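Local coordinates for B-agarase (Saccharophagus degradans, PDB 4BQ2), which probably cleaves beta-1,4 linkages of agarose from the chain end, as a family 50 exo-beta-agarase of a marine bacterium, at residues Ser140-Trp145 and Asn198-Leu203; Ser294-Gly299 and Pro705-Ala710. All blocks are in the same frame, centred on the assembly; numbering follows the deposited sequence.

Contact 1: residues Ser140-Trp145 and Asn198-Leu203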
loop_
_atom_site.group_PDB
_atom_site.type_symbol
_atom_site.label_atom_id
_atom_site.label_comp_id
_atom_site.label_asym_id
_atom_site.label_seq_id
_atom_site.Cartn_x
_atom_site.Cartn_y
_atom_site.Cartn_z
ATOM N N SER A 140 -3.755 -0.490 -13.015
ATOM C CA SER A 140 -3.587 0.327 -14.194
ATOM C C SER A 140 -3.307 -0.612 -15.351
ATOM O O SER A 140 -2.684 -1.692 -15.192
ATOM C CB SER A 140 -2.446 1.332 -14.028
ATOM O OG SER A 140 -2.683 2.482 -14.825
ATOM N N ASN A 141 -3.777 -0.188 -16.516
ATOM C CA ASN A 141 -3.755 -0.999 -17.705
ATOM C C ASN A 141 -2.568 -0.726 -18.565
ATOM O O ASN A 141 -1.974 0.360 -18.506
ATOM C CB ASN A 141 -5.039 -0.726 -18.541
ATOM C CG ASN A 141 -6.200 -1.609 -18.133
ATOM O OD1 ASN A 141 -6.024 -2.583 -17.394
ATOM N ND2 ASN A 141 -7.404 -1.274 -18.599
ATOM N N PRO A 142 -2.252 -1.689 -19.454
ATOM C CA PRO A 142 -1.345 -1.324 -20.531
ATOM C C PRO A 142 -2.028 -0.233 -21.347
ATOM O O PRO A 142 -3.248 -0.112 -21.286
ATOM C CB PRO A 142 -1.198 -2.627 -21.349
ATOM C CG PRO A 142 -2.305 -3.514 -20.909
ATOM C CD PRO A 142 -2.739 -3.079 -19.537
ATOM N N PRO A 143 -1.265 0.563 -22.101
ATOM C CA PRO A 143 -1.945 1.623 -22.865
ATOM C C PRO A 143 -2.913 1.055 -23.912
ATOM O O PRO A 143 -2.720 -0.068 -24.376
ATOM C CB PRO A 143 -0.785 2.373 -23.536
ATOM C CG PRO A 143 0.386 1.468 -23.449
ATOM C CD PRO A 143 0.197 0.668 -22.196
ATOM N N THR A 144 -3.949 1.810 -24.272
ATOM C CA THR A 144 -4.934 1.335 -25.247
ATOM C C THR A 144 -4.586 1.686 -26.693
ATOM O O THR A 144 -5.376 1.423 -27.605
ATOM C CB THR A 144 -6.338 1.861 -24.930
ATOM O OG1 THR A 144 -6.269 3.277 -24.750
ATOM C CG2 THR A 144 -6.873 1.207 -23.663
ATOM N N TRP A 145 -3.435 2.324 -26.890
ATOM C CA TRP A 145 -2.842 2.460 -28.212
ATOM C C TRP A 145 -1.331 2.526 -28.055
ATOM O O TRP A 145 -0.839 2.677 -26.936
ATOM C CB TRP A 145 -3.345 3.705 -28.927
ATOM C CG TRP A 145 -2.985 5.029 -28.262
ATOM C CD1 TRP A 145 -1.836 5.753 -28.427
ATOM C CD2 TRP A 145 -3.794 5.767 -27.345
ATOM N NE1 TRP A 145 -1.891 6.919 -27.677
ATOM C CE2 TRP A 145 -3.078 6.941 -26.995
ATOM C CE3 TRP A 145 -5.059 5.561 -26.792
ATOM C CZ2 TRP A 145 -3.595 7.900 -26.125
ATOM C CZ3 TRP A 145 -5.570 6.512 -25.924
ATOM C CH2 TRP A 145 -4.833 7.670 -25.595
ATOM N N ASN A 198 -6.627 -5.402 -29.112
ATOM C CA ASN A 198 -5.784 -6.415 -28.483
ATOM C C ASN A 198 -4.965 -5.900 -27.300
ATOM O O ASN A 198 -4.021 -6.571 -26.850
ATOM C CB ASN A 198 -4.843 -7.011 -29.514
ATOM C CG ASN A 198 -5.585 -7.764 -30.581
ATOM O OD1 ASN A 198 -6.563 -8.469 -30.290
ATOM N ND2 ASN A 198 -5.149 -7.604 -31.830
ATOM N N PHE A 199 -5.327 -4.737 -26.770
ATOM C CA PHE A 199 -4.504 -4.181 -25.691
ATOM C C PHE A 199 -4.497 -5.044 -24.414
ATOM O O PHE A 199 -3.557 -4.955 -23.632
ATOM C CB PHE A 199 -4.832 -2.708 -25.403
ATOM C CG PHE A 199 -5.960 -2.520 -24.437
ATOM C CD1 PHE A 199 -7.277 -2.724 -24.830
ATOM C CD2 PHE A 199 -5.695 -2.152 -23.114
ATOM C CE1 PHE A 199 -8.321 -2.555 -23.923
ATOM C CE2 PHE A 199 -6.723 -1.995 -22.212
ATOM C CZ PHE A 199 -8.036 -2.182 -22.615
ATOM N N LEU A 200 -5.530 -5.861 -24.190
ATOM C CA LEU A 200 -5.521 -6.774 -23.041
ATOM C C LEU A 200 -5.257 -8.237 -23.413
ATOM O O LEU A 200 -5.491 -9.132 -22.606
ATOM C CB LEU A 200 -6.816 -6.654 -22.224
ATOM C CG LEU A 200 -7.097 -5.312 -21.507
ATOM C CD1 LEU A 200 -8.481 -5.357 -20.853
ATOM C CD2 LEU A 200 -6.009 -4.994 -20.484
ATOM N N VAL A 201 -4.772 -8.459 -24.631
ATOM C CA VAL A 201 -4.605 -9.803 -25.187
ATOM C C VAL A 201 -3.129 -10.190 -25.195
ATOM O O VAL A 201 -2.292 -9.446 -25.713
ATOM C CB VAL A 201 -5.158 -9.894 -26.641
ATOM C CG1 VAL A 201 -4.733 -11.198 -27.311
ATOM C CG2 VAL A 201 -6.673 -9.800 -26.644
ATOM N N GLY A 202 -2.827 -11.371 -24.651
ATOM C CA GLY A 202 -1.480 -11.925 -24.732
ATOM C C GLY A 202 -0.489 -11.098 -23.946
ATOM O O GLY A 202 0.630 -10.851 -24.400
ATOM N N LEU A 203 -0.905 -10.683 -22.749
ATOM C CA LEU A 203 -0.048 -9.868 -21.875
ATOM C C LEU A 203 1.126 -10.622 -21.257
ATOM O O LEU A 203 2.186 -10.063 -21.077
ATOM C CB LEU A 203 -0.898 -9.299 -20.735
ATOM C CG LEU A 203 -2.049 -8.418 -21.216
ATOM C CD1 LEU A 203 -2.873 -7.886 -20.036
ATOM C CD2 LEU A 203 -1.532 -7.311 -22.135
#
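Phe199 lays its ring against Thr144, where a loop of the carbohydrate-binding-module-like beta domain, between strands 110-115 and 150-155, meets the loop between strand 180-191 and helix 222-235. The latter folds here into a type I beta turn, Asn198 to Val201, closed by Val201 N to Asn198 O at 3.0 Å, and the turn puts Phe199 and Leu200 at its two middle positions.

The main aromatic contact is a CH-pi interaction. Methyl CG2 of Thr144 sits over the ring of Phe199, 3.6 Å from the centroid and 14° off the ring normal, close to dead centre. Phe199 can offer this face because its CG lies between its own backbone N and carbonyl carbon (chi1 86°), bringing the ring alongside the threonine. On the opposite face lies CG of Leu200, shifted toward the rim, so the ring is sandwiched between an aliphatic group from each segment.

Apolar packing continues through Pro142, whose CD and CG meet the two leucines: CD is 3.9 Å from Leu200 CD2, and CG is 4.1 Å from Leu203 CD2.

The polar ends of Thr144 and Asn141 have their partners outside the two segments. Thr144 OG1 is hydrogen-bonded to His119 and Lys115, while CG2 meets the ring. Asn141, bonded through OD1 to Ser136 and through ND2 to Asp120, is thereby fixed in its rotation; its amide plane stands 69° from the plane of Phe199. The backbone comes close as well, Pro143 O lying 3.5 Å from Phe199 CB. At the rim of the aromatic ring, in its plane, Asn141 ND2 stops 3.7 Å from Phe199 CE2.

Contact 2: residues Ser294-Gly299 and Pro705-Ala710; sequences SSTMTG and PLTGRA
Thr296 OG1 and Gly708 O are joined by a short hydrogen bond of 2.7 Å, the hydroxyl donating in the plane of the carbonyl and onto one of its lone pairs. Thr296 sends OG1 toward this carbonyl by setting it anti to the backbone N (chi1 -171°). Thr707 OG1 lies 2.7 Å from Thr296 OG1. Arg341 bonds through NH1 to Thr707 O and through NH2 to Met297 O, with a weak bond from NH2 to Thr296 OG1.

Gly708 O takes a second donor: a water, 2.9 Å away, gives it a proton and accepts from Met297 N at 2.8 Å. The water thus bridges Met297 N to Gly708 O.

Residues 294-299 run into strand 296-301 of a small antiparallel sheet, where Thr296 pairs with Tyr376; residues 705-710 follow strand 693-699 of a mixed sheet, probably part of the (beta/alpha)8 barrel expected of this family, and begin with a type I beta turn, Pro705 to Gly708.

One direct backbone bond joins them, Ala710 N to Ser295 O at 2.9 Å, with the donor tilted 23° from the carbonyl plane. Arg709 CA adds a CA-H...O contact to that carbonyl oxygen. Ser295 OG is bonded to Asn360, and Ser294 OG to Ser377 and to Leu291 O.

Apolar contacts flank the polar centre. Pro705 CB rests against Thr296 CB, and at the other end Met297, its chain bent at chi2 (-57°), brings SD to 3.9 Å from Ala710 CB.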
loop_
_atom_site.group_PDB
_atom_site.type_symbol
_atom_site.label_atom_id
_atom_site.label_comp_id
_atom_site.label_asym_id
_atom_site.label_seq_id
_atom_site.Cartn_x
_atom_site.Cartn_y
_atom_site.Cartn_z
ATOM N N SER A 294 0.820 -14.113 -4.575
ATOM C CA SER A 294 1.567 -14.200 -5.829
ATOM C C SER A 294 0.743 -14.789 -6.963
ATOM O O SER A 294 1.277 -15.016 -8.051
ATOM C CB SER A 294 2.877 -14.994 -5.648
ATOM O OG SER A 294 2.637 -16.391 -5.473
ATOM N N SER A 295 -0.536 -15.075 -6.717
ATOM C CA SER A 295 -1.386 -15.610 -7.783
ATOM C C SER A 295 -2.227 -14.512 -8.421
ATOM O O SER A 295 -2.494 -13.488 -7.779
ATOM C CB SER A 295 -2.274 -16.752 -7.258
ATOM O OG SER A 295 -3.394 -16.244 -6.525
ATOM N N THR A 296 -2.628 -14.736 -9.683
ATOM C CA THR A 296 -3.410 -13.779 -10.494
ATOM C C THR A 296 -4.612 -14.501 -11.106
ATOM O O THR A 296 -4.474 -15.669 -11.484
ATOM C CB THR A 296 -2.530 -13.121 -11.594
ATOM O OG1 THR A 296 -3.250 -12.057 -12.231
ATOM C CG2 THR A 296 -1.940 -14.154 -12.640
ATOM N N MET A 297 -5.787 -13.847 -11.168
ATOM C CA MET A 297 -6.992 -14.527 -11.661
ATOM C C MET A 297 -6.844 -14.936 -13.140
ATOM O O MET A 297 -6.498 -14.100 -13.978
ATOM C CB MET A 297 -8.269 -13.670 -11.454
ATOM C CG MET A 297 -8.679 -13.373 -10.002
ATOM S SD MET A 297 -8.948 -14.822 -8.957
ATOM C CE MET A 297 -10.068 -14.127 -7.749
ATOM N N THR A 298 -7.082 -16.218 -13.438
ATOM C CA THR A 298 -6.985 -16.719 -14.820
ATOM C C THR A 298 -8.206 -16.455 -15.699
ATOM O O THR A 298 -8.120 -16.501 -16.944
ATOM C CB THR A 298 -6.717 -18.231 -14.887
ATOM O OG1 THR A 298 -7.829 -18.932 -14.329
ATOM C CG2 THR A 298 -5.423 -18.614 -14.153
ATOM N N GLY A 299 -9.344 -16.203 -15.063
ATOM C CA GLY A 299 -10.589 -16.058 -15.778
ATOM C C GLY A 299 -11.393 -17.343 -15.819
ATOM O O GLY A 299 -12.494 -17.356 -16.376
ATOM N N PRO A 705 1.927 -9.709 -9.368
ATOM C CA PRO A 705 1.672 -10.186 -10.730
ATOM C C PRO A 705 1.363 -9.048 -11.703
ATOM O O PRO A 705 0.718 -8.076 -11.336
ATOM C CB PRO A 705 0.454 -11.075 -10.556
ATOM C CG PRO A 705 0.602 -11.627 -9.157
ATOM C CD PRO A 705 1.144 -10.472 -8.367
ATOM N N LEU A 706 1.869 -9.158 -12.925
ATOM C CA LEU A 706 1.640 -8.164 -13.969
ATOM C C LEU A 706 0.147 -7.852 -14.188
ATOM O O LEU A 706 -0.235 -6.711 -14.448
ATOM C CB LEU A 706 2.253 -8.680 -15.278
ATOM C CG LEU A 706 2.218 -7.748 -16.494
ATOM C CD1 LEU A 706 3.216 -6.615 -16.384
ATOM C CD2 LEU A 706 2.498 -8.542 -17.752
ATOM N N THR A 707 -0.675 -8.882 -14.080
ATOM C CA THR A 707 -2.105 -8.790 -14.319
ATOM C C THR A 707 -2.900 -8.701 -13.032
ATOM O O THR A 707 -4.114 -8.972 -13.022
ATOM C CB THR A 707 -2.605 -9.994 -15.142
ATOM O OG1 THR A 707 -2.174 -11.227 -14.526
ATOM C CG2 THR A 707 -2.055 -9.879 -16.564
ATOM N N GLY A 708 -2.237 -8.273 -11.964
ATOM C CA GLY A 708 -2.908 -8.096 -10.677
ATOM C C GLY A 708 -2.875 -9.261 -9.705
ATOM O O GLY A 708 -3.134 -10.404 -10.063
ATOM N N ARG A 709 -2.584 -8.976 -8.434
ATOM C CA ARG A 709 -2.732 -10.020 -7.418
ATOM C C ARG A 709 -4.225 -10.344 -7.316
ATOM O O ARG A 709 -5.066 -9.469 -7.490
ATOM C CB ARG A 709 -2.149 -9.590 -6.061
ATOM C CG ARG A 709 -2.926 -8.468 -5.360
ATOM C CD ARG A 709 -2.232 -8.039 -4.059
ATOM N NE ARG A 709 -2.944 -6.947 -3.398
ATOM C CZ ARG A 709 -2.676 -6.506 -2.171
ATOM N NH1 ARG A 709 -1.651 -7.039 -1.488
ATOM N NH2 ARG A 709 -3.418 -5.526 -1.645
ATOM N N ALA A 710 -4.538 -11.612 -7.094
ATOM C CA ALA A 710 -5.931 -12.087 -7.041
ATOM C C ALA A 710 -6.836 -11.278 -6.071
ATOM O O ALA A 710 -8.012 -11.007 -6.361
ATOM C CB ALA A 710 -5.943 -13.589 -6.710
HETATM O O HOH W 1 -5.944 -11.192 -10.409
#

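Contact 1 closes before contact 2 opens along the chain, and their centres lie about 15 Å apart on the same side of the molecule. Contact 1 sets the loop after strand 180-191 beside the beta domain; contact 2 lies deeper, between strand 296-301 and the loop after strand 693-699, probably in the barrel. They meet directly: Leu203 O is 3.7 Å from Leu706 CD2, and Leu203 CD1 packs on Thr707 CG2. Tyr663 touches the side chains of both Leu203 and Leu706. Leu203 thus links the two contacts by packing on Leu706 and Thr707, where the chain leaving the carbohydrate-binding-module-like domain passes a loop of the probable barrel.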